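Local coordinates for protein ribosomal RNA methyltransferase, putative (Plasmodium falciparum, PDB 2PLW) that binds S-adenosylmethionine and probably transfers its methyl group to ribosomal RNA, most likely to a uridine 2'-hydroxyl, as in the RlmE family, at residues A7-E12 and L111-V116. Sequence-based numbering, arbitrary orientation.
With SAM (S-adenosylmethionine), chain C; SO4 (sulfate ion), chain B.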
ATOM      1  N   ALA A   7      10.352  -7.923   4.479  1.00 16.77           N
ATOM      2  CA  ALA A   7      10.469  -8.444   3.108  1.00 16.47           C
ATOM      3  C   ALA A   7       9.770  -9.785   2.942  1.00 15.96           C
ATOM      4  O   ALA A   7       9.132 -10.021   1.934  1.00 14.80           O
ATOM      5  CB  ALA A   7      11.957  -8.579   2.684  1.00 16.44           C
ATOM      6  N   TYR A   8       9.876 -10.660   3.939  1.00 17.00           N
ATOM      7  CA  TYR A   8       9.304 -12.001   3.801  1.00 17.67           C
ATOM      8  C   TYR A   8       7.779 -12.023   3.774  1.00 17.47           C
ATOM      9  O   TYR A   8       7.202 -12.944   3.214  1.00 17.97           O
ATOM     10  CB  TYR A   8       9.883 -12.948   4.860  1.00 18.52           C
ATOM     11  CG  TYR A   8      11.364 -13.144   4.587  1.00 18.84           C
ATOM     12  CD1 TYR A   8      11.785 -13.960   3.547  1.00 20.81           C
ATOM     13  CD2 TYR A   8      12.330 -12.469   5.342  1.00 20.17           C
ATOM     14  CE1 TYR A   8      13.141 -14.135   3.258  1.00 21.15           C
ATOM     15  CE2 TYR A   8      13.684 -12.609   5.057  1.00 19.35           C
ATOM     16  CZ  TYR A   8      14.082 -13.449   4.014  1.00 20.95           C
ATOM     17  OH  TYR A   8      15.419 -13.633   3.724  1.00 22.63           O
ATOM     18  N   LYS A   9       7.144 -11.004   4.360  1.00 17.41           N
ATOM     19  CA  LYS A   9       5.687 -10.841   4.239  1.00 17.68           C
ATOM     20  C   LYS A   9       5.290 -10.511   2.804  1.00 16.81           C
ATOM     21  O   LYS A   9       4.281 -10.978   2.328  1.00 16.76           O
ATOM     22  CB  LYS A   9       5.187  -9.742   5.186  1.00 17.88           C
ATOM     23  CG  LYS A   9       5.350 -10.150   6.649  1.00 22.05           C
ATOM     24  CD  LYS A   9       4.632  -9.221   7.625  1.00 25.99           C
ATOM     25  CE  LYS A   9       5.378  -7.926   7.794  1.00 28.20           C
ATOM     26  NZ  LYS A   9       5.227  -7.329   9.160  1.00 27.69           N
ATOM     27  N   LEU A  10       6.063  -9.660   2.126  1.00 16.40           N
ATOM     28  CA  LEU A  10       5.728  -9.350   0.729  1.00 16.21           C
ATOM     29  C   LEU A  10       5.995 -10.538  -0.183  1.00 16.02           C
ATOM     30  O   LEU A  10       5.203 -10.849  -1.076  1.00 15.18           O
ATOM     31  CB  LEU A  10       6.428  -8.080   0.240  1.00 16.07           C
ATOM     32  CG  LEU A  10       5.980  -7.665  -1.178  1.00 14.65           C
ATOM     33  CD1 LEU A  10       4.452  -7.398  -1.272  1.00 17.57           C
ATOM     34  CD2 LEU A  10       6.738  -6.426  -1.586  1.00 16.55           C
ATOM     35  N   ILE A  11       7.110 -11.227   0.065  1.00 17.04           N
ATOM     36  CA  ILE A  11       7.403 -12.470  -0.673  1.00 17.57           C
ATOM     37  C   ILE A  11       6.233 -13.478  -0.554  1.00 18.46           C
ATOM     38  O   ILE A  11       5.803 -14.062  -1.541  1.00 18.71           O
ATOM     39  CB  ILE A  11       8.749 -13.072  -0.194  1.00 17.66           C
ATOM     40  CG1 ILE A  11       9.904 -12.168  -0.621  1.00 17.31           C
ATOM     41  CG2 ILE A  11       8.934 -14.501  -0.726  1.00 17.36           C
ATOM     42  CD1 ILE A  11      11.173 -12.328   0.212  1.00 19.49           C
ATOM     43  N   GLU A  12       5.706 -13.660   0.655  1.00 18.67           N
ATOM     44  CA  GLU A  12       4.572 -14.540   0.890  1.00 20.53           C
ATOM     45  C   GLU A  12       3.341 -14.058   0.111  1.00 19.58           C
ATOM     46  O   GLU A  12       2.672 -14.841  -0.555  1.00 19.31           O
ATOM     47  CB  GLU A  12       4.288 -14.605   2.396  1.00 20.33           C
ATOM     48  CG  GLU A  12       3.041 -15.359   2.797  1.00 23.88           C
ATOM     49  CD  GLU A  12       2.760 -15.303   4.301  1.00 26.08           C
ATOM     50  OE1 GLU A  12       3.636 -14.833   5.077  1.00 29.17           O
ATOM     51  OE2 GLU A  12       1.638 -15.740   4.692  1.00 31.99           O
ATOM     52  N   LEU A 111       0.544  -0.866  -2.631  1.00 11.43           N
ATOM     53  CA  LEU A 111       0.773  -1.698  -1.452  1.00 12.61           C
ATOM     54  C   LEU A 111       0.925  -0.793  -0.234  1.00 12.43           C
ATOM     55  O   LEU A 111       1.539   0.271  -0.310  1.00 13.60           O
ATOM     56  CB  LEU A 111       2.061  -2.517  -1.605  1.00 13.28           C
ATOM     57  CG  LEU A 111       2.231  -3.314  -2.912  1.00 13.06           C
ATOM     58  CD1 LEU A 111       3.630  -3.926  -3.061  1.00 14.28           C
ATOM     59  CD2 LEU A 111       1.170  -4.410  -3.036  1.00 12.41           C
ATOM     60  N   SER A 112       0.380  -1.228   0.890  1.00 12.74           N
ATOM     61  CA  SER A 112       0.627  -0.535   2.136  1.00 12.94           C
ATOM     62  C   SER A 112       0.960  -1.505   3.254  1.00 13.61           C
ATOM     63  O   SER A 112       0.157  -2.374   3.607  1.00 13.60           O
ATOM     64  CB  SER A 112      -0.564   0.337   2.536  1.00 14.19           C
ATOM     65  OG  SER A 112      -0.376   0.803   3.846  1.00 14.95           O
ATOM     66  N   ASP A 113       2.155  -1.324   3.799  1.00 13.87           N
ATOM     67  CA  ASP A 113       2.577  -1.996   5.024  1.00 15.33           C
ATOM     68  C   ASP A 113       2.594  -0.988   6.181  1.00 15.58           C
ATOM     69  O   ASP A 113       3.226  -1.238   7.218  1.00 15.91           O
ATOM     70  CB  ASP A 113       3.979  -2.597   4.825  1.00 15.61           C
ATOM     71  CG  ASP A 113       4.340  -3.625   5.890  1.00 16.72           C
ATOM     72  OD1 ASP A 113       3.425  -4.367   6.325  1.00 18.73           O
ATOM     73  OD2 ASP A 113       5.543  -3.690   6.262  1.00 20.39           O
ATOM     74  N   ALA A 114       1.892   0.142   6.033  1.00 16.31           N
ATOM     75  CA  ALA A 114       1.876   1.177   7.083  1.00 17.64           C
ATOM     76  C   ALA A 114       1.090   0.711   8.314  1.00 18.07           C
ATOM     77  O   ALA A 114       0.183  -0.106   8.210  1.00 17.65           O
ATOM     78  CB  ALA A 114       1.263   2.488   6.554  1.00 17.02           C
ATOM     79  N   ALA A 115       1.459   1.246   9.475  1.00 20.43           N
ATOM     80  CA  ALA A 115       0.726   0.985  10.713  1.00 22.17           C
ATOM     81  C   ALA A 115       0.853   2.194  11.639  1.00 24.67           C
ATOM     82  O   ALA A 115       1.799   2.965  11.529  1.00 25.17           O
ATOM     83  CB  ALA A 115       1.239  -0.296  11.394  1.00 22.57           C
ATOM     84  N   VAL A 116      -0.138   2.382  12.502  1.00 26.54           N
ATOM     85  CA  VAL A 116      -0.107   3.464  13.482  1.00 29.20           C
ATOM     86  C   VAL A 116       0.448   2.896  14.788  1.00 29.66           C
ATOM     87  O   VAL A 116       0.155   1.753  15.115  1.00 29.70           O
ATOM     88  CB  VAL A 116      -1.504   4.112  13.670  1.00 29.09           C
ATOM     89  CG1 VAL A 116      -1.668   5.285  12.716  1.00 31.34           C
ATOM     90  CG2 VAL A 116      -2.629   3.109  13.432  1.00 31.25           C
TER
HETATM   91  N   SAM C 203       7.337  -2.512   4.504  1.00 21.44           N
HETATM   92  CA  SAM C 203       8.510  -1.813   5.129  1.00 21.54           C
HETATM   93  C   SAM C 203       9.832  -2.490   4.763  1.00 21.26           C
HETATM   94  O   SAM C 203       9.807  -3.631   4.300  1.00 21.25           O
HETATM   95  OXT SAM C 203      10.928  -1.930   4.886  1.00 20.36           O
HETATM   96  CB  SAM C 203       8.322  -1.765   6.650  1.00 21.36           C
HETATM   97  CG  SAM C 203       7.191  -0.788   6.966  1.00 23.28           C
HETATM   98  SD  SAM C 203       7.080  -0.272   8.690  1.00 28.18           S
HETATM   99  CE  SAM C 203       6.495  -1.824   9.390  1.00 27.41           C
HETATM  100  C5' SAM C 203       5.574   0.737   8.700  1.00 22.22           C
HETATM  101  C4' SAM C 203       5.855   2.140   8.162  1.00 17.87           C
HETATM  102  O4' SAM C 203       4.601   2.798   7.968  1.00 18.07           O
HETATM  103  C3' SAM C 203       6.694   3.056   9.088  1.00 18.91           C
HETATM  104  O3' SAM C 203       7.959   3.329   8.525  1.00 18.51           O
HETATM  105  C2' SAM C 203       5.850   4.333   9.217  1.00 17.51           C
HETATM  106  O2' SAM C 203       6.559   5.567   9.181  1.00 17.29           O
HETATM  107  C1' SAM C 203       4.896   4.195   8.044  1.00 15.81           C
HETATM  108  N9  SAM C 203       3.648   4.955   8.138  1.00 18.72           N
HETATM  109  C8  SAM C 203       2.698   4.938   9.138  1.00 18.33           C
HETATM  110  N7  SAM C 203       1.690   5.765   8.787  1.00 16.83           N
HETATM  111  C5  SAM C 203       1.992   6.299   7.574  1.00 17.67           C
HETATM  112  C6  SAM C 203       1.331   7.193   6.731  1.00 17.20           C
HETATM  113  N6  SAM C 203       0.157   7.712   7.062  1.00 16.52           N
HETATM  114  N1  SAM C 203       1.892   7.549   5.530  1.00 18.26           N
HETATM  115  C2  SAM C 203       3.111   7.034   5.129  1.00 18.01           C
HETATM  116  N3  SAM C 203       3.764   6.136   5.953  1.00 16.31           N
HETATM  117  C4  SAM C 203       3.217   5.795   7.156  1.00 17.56           C
HETATM  118  S   SO4 B 202      18.262 -11.515   4.311  1.00 32.93           S
HETATM  119  O1  SO4 B 202      16.942 -11.559   4.948  1.00 35.80           O
HETATM  120  O2  SO4 B 202      18.713 -12.896   4.150  1.00 35.74           O
HETATM  121  O3  SO4 B 202      18.209 -10.860   3.011  1.00 35.19           O
HETATM  122  O4  SO4 B 202      19.164 -10.736   5.133  1.00 36.82           O
HETATM  123  O   HOH W   1       5.877  -4.864   8.540  1.00 25.59           O
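At the C-terminal end of strand 107-112, in the Rossmann-like fold of this FtsJ-like methyltransferase domain, Lys9 of helix 7-17 faces Asp113 and Leu10 packs on Leu111. The two charged residues meet through a water: it accepts from Lys9 NZ at 2.6 Å and donates to Asp113 OD2, also at 2.6 Å. Lys9 NZ and Asp113 OD1 remain 4.5 Å apart, too far for a salt bridge. With CG anti to its backbone N (chi1 -164°), Asp113 presents OD2 to the cofactor, whose amino nitrogen SAM N donates to it at 2.8 Å. OD1 is engaged by a salt bridge to Lys153, the predicted proton acceptor, and by a hydrogen bond with Tyr190 OH, an arrangement that should hold the carboxylate's rotation, with partners on both oxygens. Beyond Asp113 the chain follows the cofactor, and Ala114 CA comes within 3.3 Å of the ribose oxygen SAM O4'. Deeper in, the contact is apolar: Leu10, which also touches Trp36, and Leu111 both reach Phe19. The two leucine side chains cross at about a right angle and meet methyl to methyl, Leu10 CD1 lying 4.0 Å from Leu111 CD1.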